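PDB 4Q68: uncharacterized protein from Bacteroides uniformis ATCC 8492, which probably acts as a highly specific cell-wall amidase of the NlpC/P60 type, cleaving the N-acetylmuramoyl-L-alanine bond of peptidoglycan. Local coordinates for residues Asn10-Leu24 and Glu38-Thr52. Residues are numbered along the deposited sequence; the frame is centred on the assembly and turned at random.
Sequences NGIKYLDVPYVAHTL and EVDCTTLVEYVLAET. With NAG (2-acetamido-2-deoxy-beta-D-glucopyranose), chain B.
Asn-10 and Glu-51 stack their amide and carboxylate planes, which lie only 13° apart, while the Tyr-14 ring receives Leu-44 CD1 obliquely at 3.4 Å from its CG and has Glu-51 OE1 near its edge. Asn-10 O and water 2 lie in the plane of that ring; the water accepts from Tyr-14 OH and donates to Glu-51 OE1 and Tyr-47 O. Val-39 CG1 lies in plane at the edge of the Tyr-47 ring. On the Tyr-19 ring, Val-39 O sits over one face, 3.7 Å above the plane and displaced toward the rim.

With Asn-10 CG anti to the carbonyl carbon (chi1 -72°), ND2 faces Thr-52 OG1 at 2.9 Å, nearly in the amide plane and almost straight (170° at the hydrogen). That hydroxyl in turn donates to Val-48 O. In the conformer modelled, Lys-13 NZ donates to Asn-10 OD1 and, weakly, to Glu-51 OE2 at 3.3 Å, a salt bridge; a second conformer of Lys-13 makes both contacts doubtful. A leucine in place of Asn-10 would probably leave Thr-52 OG1 without its N-H donor and take the flat amide partner from the Glu-51 carboxylate.

Farther along, Tyr-19 and Val-39 form a single beta bridge: Val-39 N to Pro-18 O measures 3.1 Å and Val-20 N to Val-39 O 2.9 Å. Asp-40 OD1 accepts from Thr-43 N at 2.9 Å, nearly along its C-O axis, and Asp-40 N donates back to Thr-43 OG1, a capping box at the start of helix 41-53; Asp-40 OD2 lies 2.6 Å from NAG O6.

From helix 2-12, packed near Val-48 to Thr-52, the chain makes two beta turns and then runs past the N-terminal end of helix 41-53, whose Leu-44 packs on Val-213 of strand 212-215. Cys-41 touches His-190 of strand 188-197, consistent with the cysteine-histidine placement of NlpC/P60 folds, and Leu-24 and Tyr-47 meet Arg-75 of helix 64-75.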
loop_
_atom_site.group_PDB
_atom_site.type_symbol
_atom_site.label_atom_id
_atom_site.label_comp_id
_atom_site.label_asym_id
_atom_site.label_seq_id
_atom_site.Cartn_x
_atom_site.Cartn_y
_atom_site.Cartn_z
ATOM N N ASN A 10 -4.303 15.462 -1.920
ATOM C CA ASN A 10 -3.631 14.908 -3.086
ATOM C C ASN A 10 -4.285 13.601 -3.550
ATOM O O ASN A 10 -4.355 13.348 -4.753
ATOM C CB ASN A 10 -2.135 14.734 -2.836
ATOM C CG ASN A 10 -1.408 16.052 -2.801
ATOM O OD1 ASN A 10 -1.875 17.043 -3.388
ATOM N ND2 ASN A 10 -0.265 16.089 -2.124
ATOM N N GLY A 11 -4.801 12.798 -2.624
ATOM C CA GLY A 11 -5.572 11.632 -3.010
ATOM C C GLY A 11 -6.867 11.999 -3.730
ATOM O O GLY A 11 -7.216 11.384 -4.736
ATOM N N ILE A 12 -7.568 13.018 -3.236
ATOM C CA ILE A 12 -8.815 13.493 -3.843
ATOM C C ILE A 12 -8.588 13.951 -5.281
ATOM O O ILE A 12 -9.468 13.812 -6.130
ATOM C CB ILE A 12 -9.441 14.626 -2.990
ATOM C CG1 ILE A 12 -10.057 14.048 -1.708
ATOM C CG2 ILE A 12 -10.479 15.440 -3.783
ATOM C CD1 ILE A 12 -11.120 12.987 -1.935
ATOM N N LYS A 13 -7.401 14.488 -5.576
ATOM C CA LYS A 13 -7.036 14.877 -6.952
ATOM C C LYS A 13 -7.082 13.742 -7.948
ATOM O O LYS A 13 -7.192 13.978 -9.153
ATOM C CB LYS A 13 -5.628 15.469 -7.030
ATOM C CG LYS A 13 -5.487 16.817 -6.373
ATOM C CD LYS A 13 -4.107 17.412 -6.578
ATOM C CE LYS A 13 -3.812 18.497 -5.568
ATOM N NZ LYS A 13 -2.357 18.804 -5.487
ATOM N N TYR A 14 -6.971 12.500 -7.460
ATOM C CA TYR A 14 -7.034 11.315 -8.324
ATOM C C TYR A 14 -8.443 10.768 -8.536
ATOM O O TYR A 14 -8.606 9.792 -9.259
ATOM C CB TYR A 14 -6.137 10.196 -7.771
ATOM C CG TYR A 14 -4.682 10.397 -8.100
ATOM C CD1 TYR A 14 -3.891 11.241 -7.339
ATOM C CD2 TYR A 14 -4.090 9.762 -9.189
ATOM C CE1 TYR A 14 -2.554 11.450 -7.660
ATOM C CE2 TYR A 14 -2.757 9.953 -9.500
ATOM C CZ TYR A 14 -1.995 10.802 -8.745
ATOM O OH TYR A 14 -0.679 11.003 -9.091
ATOM N N LEU A 15 -9.478 11.370 -7.944
ATOM C CA LEU A 15 -10.815 10.846 -8.187
ATOM C C LEU A 15 -11.056 10.771 -9.688
ATOM O O LEU A 15 -10.686 11.682 -10.437
ATOM C CB LEU A 15 -11.895 11.691 -7.506
ATOM C CG LEU A 15 -11.915 11.610 -5.980
ATOM C CD1 LEU A 15 -12.945 12.563 -5.439
ATOM C CD2 LEU A 15 -12.222 10.201 -5.489
ATOM N N ASP A 16 -11.689 9.681 -10.101
ATOM C CA ASP A 16 -12.092 9.404 -11.480
ATOM C C ASP A 16 -10.965 8.935 -12.385
ATOM O O ASP A 16 -11.230 8.568 -13.527
ATOM C CB ASP A 16 -12.888 10.583 -12.076
ATOM C CG ASP A 16 -14.120 10.897 -11.265
ATOM O OD1 ASP A 16 -14.839 9.931 -10.903
ATOM O OD2 ASP A 16 -14.395 12.089 -10.986
ATOM N N VAL A 17 -9.726 8.890 -11.891
ATOM C CA VAL A 17 -8.647 8.315 -12.678
ATOM C C VAL A 17 -8.942 6.824 -12.879
ATOM O O VAL A 17 -9.288 6.127 -11.922
ATOM C CB VAL A 17 -7.290 8.517 -11.996
ATOM C CG1 VAL A 17 -6.194 7.707 -12.689
ATOM C CG2 VAL A 17 -6.921 9.996 -12.001
ATOM N N PRO A 18 -8.803 6.318 -14.119
ATOM C CA PRO A 18 -9.116 4.906 -14.347
ATOM C C PRO A 18 -8.225 3.913 -13.604
ATOM O O PRO A 18 -7.029 4.140 -13.427
ATOM C CB PRO A 18 -8.952 4.750 -15.863
ATOM C CG PRO A 18 -9.203 6.130 -16.429
ATOM C CD PRO A 18 -8.609 7.048 -15.394
ATOM N N TYR A 19 -8.842 2.810 -13.215
ATOM C CA TYR A 19 -8.143 1.653 -12.689
ATOM C C TYR A 19 -7.614 0.809 -13.849
ATOM O O TYR A 19 -8.384 0.401 -14.728
ATOM C CB TYR A 19 -9.099 0.804 -11.855
ATOM C CG TYR A 19 -8.411 -0.331 -11.143
ATOM C CD1 TYR A 19 -8.037 -1.482 -11.817
ATOM C CD2 TYR A 19 -8.134 -0.252 -9.785
ATOM C CE1 TYR A 19 -7.387 -2.521 -11.163
ATOM C CE2 TYR A 19 -7.488 -1.294 -9.116
ATOM C CZ TYR A 19 -7.121 -2.421 -9.818
ATOM O OH TYR A 19 -6.476 -3.467 -9.184
ATOM N N VAL A 20 -6.317 0.528 -13.837
ATOM C CA VAL A 20 -5.710 -0.379 -14.800
ATOM C C VAL A 20 -4.680 -1.203 -14.052
ATOM O O VAL A 20 -3.822 -0.657 -13.369
ATOM C CB VAL A 20 -5.026 0.368 -15.959
ATOM C CG1 VAL A 20 -4.429 -0.617 -16.953
ATOM C CG2 VAL A 20 -6.005 1.279 -16.667
ATOM N N ALA A 21 -4.782 -2.521 -14.178
ATOM C CA ALA A 21 -3.831 -3.437 -13.574
ATOM C C ALA A 21 -2.536 -3.524 -14.371
ATOM O O ALA A 21 -2.508 -3.303 -15.575
ATOM C CB ALA A 21 -4.447 -4.820 -13.464
ATOM N N HIS A 22 -1.459 -3.859 -13.671
ATOM C CA HIS A 22 -0.181 -4.247 -14.285
ATOM C C HIS A 22 0.538 -3.102 -15.000
ATOM O O HIS A 22 1.362 -3.347 -15.894
ATOM C CB HIS A 22 -0.351 -5.443 -15.244
ATOM C CG HIS A 22 -1.294 -6.494 -14.743
ATOM N ND1 HIS A 22 -1.121 -7.135 -13.535
ATOM C CD2 HIS A 22 -2.420 -7.014 -15.286
ATOM C CE1 HIS A 22 -2.103 -7.999 -13.352
ATOM N NE2 HIS A 22 -2.903 -7.949 -14.402
ATOM N N THR A 23 0.279 -1.865 -14.585
ATOM C CA THR A 23 0.905 -0.719 -15.233
ATOM C C THR A 23 2.427 -0.671 -15.071
ATOM O O THR A 23 3.087 0.041 -15.819
ATOM C CB THR A 23 0.327 0.630 -14.773
ATOM O OG1 THR A 23 0.501 0.781 -13.349
ATOM C CG2 THR A 23 -1.131 0.779 -15.180
ATOM N N LEU A 24 2.990 -1.411 -14.112
ATOM C CA LEU A 24 4.442 -1.408 -13.888
ATOM C C LEU A 24 5.178 -2.553 -14.593
ATOM O O LEU A 24 6.394 -2.664 -14.443
ATOM C CB LEU A 24 4.739 -1.448 -12.385
ATOM C CG LEU A 24 4.032 -0.387 -11.537
ATOM C CD1 LEU A 24 4.566 -0.427 -10.117
ATOM C CD2 LEU A 24 4.163 1.015 -12.110
ATOM N N GLU A 38 -3.355 6.008 -15.073
ATOM C CA GLU A 38 -3.866 4.638 -15.023
ATOM C C GLU A 38 -3.251 4.056 -13.763
ATOM O O GLU A 38 -2.032 3.917 -13.705
ATOM C CB GLU A 38 -3.419 3.847 -16.256
ATOM C CG GLU A 38 -3.929 4.380 -17.579
ATOM C CD GLU A 38 -3.486 3.544 -18.753
ATOM O OE1 GLU A 38 -2.291 3.205 -18.825
ATOM O OE2 GLU A 38 -4.331 3.247 -19.627
ATOM N N VAL A 39 -4.065 3.727 -12.761
ATOM C CA VAL A 39 -3.529 3.325 -11.462
ATOM C C VAL A 39 -4.159 2.036 -10.960
ATOM O O VAL A 39 -5.242 1.651 -11.391
ATOM C CB VAL A 39 -3.721 4.446 -10.403
ATOM C CG1 VAL A 39 -3.080 5.737 -10.868
ATOM C CG2 VAL A 39 -5.188 4.654 -10.066
ATOM N N ASP A 40 -3.477 1.403 -10.009
ATOM C CA ASP A 40 -4.088 0.376 -9.190
ATOM C C ASP A 40 -4.052 0.825 -7.738
ATOM O O ASP A 40 -3.688 1.950 -7.443
ATOM C CB ASP A 40 -3.478 -1.004 -9.460
ATOM C CG ASP A 40 -2.025 -1.104 -9.071
ATOM O OD1 ASP A 40 -1.627 -0.475 -8.073
ATOM O OD2 ASP A 40 -1.282 -1.847 -9.759
ATOM N N CYS A 41 -4.486 -0.019 -6.820
ATOM C CA CYS A 41 -4.635 0.469 -5.443
ATOM C C CYS A 41 -3.299 0.876 -4.826
ATOM O O CYS A 41 -3.264 1.807 -4.014
ATOM C CB CYS A 41 -5.377 -0.522 -4.538
ATOM S SG CYS A 41 -4.532 -2.066 -4.214
ATOM N N THR A 42 -2.221 0.195 -5.215
ATOM C CA THR A 42 -0.913 0.452 -4.655
ATOM C C THR A 42 -0.230 1.617 -5.372
ATOM O O THR A 42 0.335 2.496 -4.726
ATOM C CB THR A 42 -0.084 -0.842 -4.650
ATOM O OG1 THR A 42 -0.757 -1.808 -3.831
ATOM C CG2 THR A 42 1.296 -0.612 -4.077
ATOM N N THR A 43 -0.281 1.644 -6.708
ATOM C CA THR A 43 0.358 2.763 -7.381
ATOM C C THR A 43 -0.309 4.085 -7.009
ATOM O O THR A 43 0.376 5.092 -6.892
ATOM C CB THR A 43 0.512 2.624 -8.903
ATOM O OG1 THR A 43 -0.754 2.740 -9.551
ATOM C CG2 THR A 43 1.181 1.312 -9.306
ATOM N N LEU A 44 -1.625 4.093 -6.791
ATOM C CA LEU A 44 -2.287 5.320 -6.348
ATOM C C LEU A 44 -1.636 5.832 -5.066
ATOM O O LEU A 44 -1.270 7.002 -4.948
ATOM C CB LEU A 44 -3.769 5.082 -6.097
ATOM C CG LEU A 44 -4.480 6.264 -5.436
ATOM C CD1 LEU A 44 -4.490 7.502 -6.312
ATOM C CD2 LEU A 44 -5.894 5.863 -5.102
ATOM N N VAL A 45 -1.535 4.966 -4.070
ATOM C CA VAL A 45 -0.947 5.370 -2.799
ATOM C C VAL A 45 0.499 5.850 -2.982
ATOM O O VAL A 45 0.913 6.849 -2.393
ATOM C CB VAL A 45 -1.058 4.235 -1.760
ATOM C CG1 VAL A 45 -0.220 4.539 -0.520
ATOM C CG2 VAL A 45 -2.521 4.009 -1.389
ATOM N N GLU A 46 1.269 5.134 -3.788
ATOM C CA GLU A 46 2.652 5.529 -4.032
ATOM C C GLU A 46 2.740 6.916 -4.654
ATOM O O GLU A 46 3.561 7.730 -4.229
ATOM C CB GLU A 46 3.366 4.504 -4.912
ATOM C CG GLU A 46 3.552 3.179 -4.217
ATOM C CD GLU A 46 4.369 2.181 -4.997
ATOM O OE1 GLU A 46 4.200 2.122 -6.244
ATOM O OE2 GLU A 46 5.186 1.465 -4.353
ATOM N N TYR A 47 1.919 7.202 -5.661
ATOM C CA TYR A 47 1.975 8.519 -6.297
ATOM C C TYR A 47 1.535 9.619 -5.334
ATOM O O TYR A 47 2.111 10.714 -5.339
ATOM C CB TYR A 47 1.102 8.593 -7.556
ATOM C CG TYR A 47 1.472 7.612 -8.657
ATOM C CD1 TYR A 47 2.791 7.374 -9.014
ATOM C CD2 TYR A 47 0.478 6.919 -9.336
ATOM C CE1 TYR A 47 3.107 6.477 -10.032
ATOM C CE2 TYR A 47 0.776 6.010 -10.333
ATOM C CZ TYR A 47 2.093 5.782 -10.681
ATOM O OH TYR A 47 2.437 4.865 -11.660
ATOM N N VAL A 48 0.508 9.357 -4.539
ATOM C CA VAL A 48 0.032 10.350 -3.592
ATOM C C VAL A 48 1.093 10.637 -2.530
ATOM O O VAL A 48 1.376 11.798 -2.205
ATOM C CB VAL A 48 -1.300 9.913 -2.964
ATOM C CG1 VAL A 48 -1.701 10.849 -1.845
ATOM C CG2 VAL A 48 -2.397 9.887 -4.041
ATOM N N LEU A 49 1.684 9.589 -1.970
ATOM C CA LEU A 49 2.733 9.755 -0.975
ATOM C C LEU A 49 3.941 10.468 -1.579
ATOM O O LEU A 49 4.514 11.365 -0.959
ATOM C CB LEU A 49 3.120 8.385 -0.405
ATOM C CG LEU A 49 4.212 8.374 0.669
ATOM C CD1 LEU A 49 3.854 9.203 1.895
ATOM C CD2 LEU A 49 4.512 6.942 1.065
ATOM N N ALA A 50 4.338 10.091 -2.790
ATOM C CA ALA A 50 5.503 10.734 -3.444
ATOM C C ALA A 50 5.253 12.215 -3.644
ATOM O O ALA A 50 6.126 13.033 -3.384
ATOM C CB ALA A 50 5.809 10.063 -4.757
ATOM N N GLU A 51 4.060 12.569 -4.103
ATOM C CA GLU A 51 3.731 13.974 -4.308
ATOM C C GLU A 51 3.729 14.736 -2.993
ATOM O O GLU A 51 4.280 15.835 -2.898
ATOM C CB GLU A 51 2.377 14.107 -4.985
ATOM C CG GLU A 51 1.933 15.552 -5.188
ATOM C CD GLU A 51 0.623 15.694 -5.939
ATOM O OE1 GLU A 51 -0.029 14.680 -6.271
ATOM O OE2 GLU A 51 0.241 16.865 -6.185
ATOM N N THR A 52 3.125 14.147 -1.967
ATOM C CA THR A 52 3.002 14.850 -0.702
ATOM C C THR A 52 4.363 15.026 -0.005
ATOM O O THR A 52 4.599 16.040 0.665
ATOM C CB THR A 52 1.961 14.192 0.215
ATOM O OG1 THR A 52 0.771 13.907 -0.529
ATOM C CG2 THR A 52 1.572 15.122 1.340
HETATM C C1 NAG B . 1.014 -5.258 -5.802
HETATM C C2 NAG B . 2.009 -6.300 -6.293
HETATM C C3 NAG B . 3.270 -5.646 -6.850
HETATM C C4 NAG B . 2.942 -4.466 -7.762
HETATM C C5 NAG B . 1.877 -3.556 -7.161
HETATM C C6 NAG B . 1.499 -2.467 -8.158
HETATM C C7 NAG B . 1.933 -8.527 -5.258
HETATM C C8 NAG B . 2.372 -9.425 -4.150
HETATM N N2 NAG B . 2.349 -7.257 -5.241
HETATM O O1 NAG B . -0.168 -5.918 -5.463
HETATM O O3 NAG B . 3.948 -6.610 -7.614
HETATM O O4 NAG B . 4.104 -3.735 -8.072
HETATM O O5 NAG B . 0.738 -4.318 -6.823
HETATM O O6 NAG B . 0.985 -3.042 -9.334
HETATM O O7 NAG B . 1.212 -9.003 -6.129
HETATM O O HOH W 1 -2.661 14.653 -6.658
HETATM O O HOH W 2 0.671 12.329 -7.270
HETATM O O HOH W 3 -5.246 -2.785 -6.951
HETATM O O HOH W 4 -1.313 -0.902 -12.328
HETATM O O HOH W 5 -1.936 -4.275 -10.849
HETATM O O HOH W 6 0.242 3.283 -12.196
#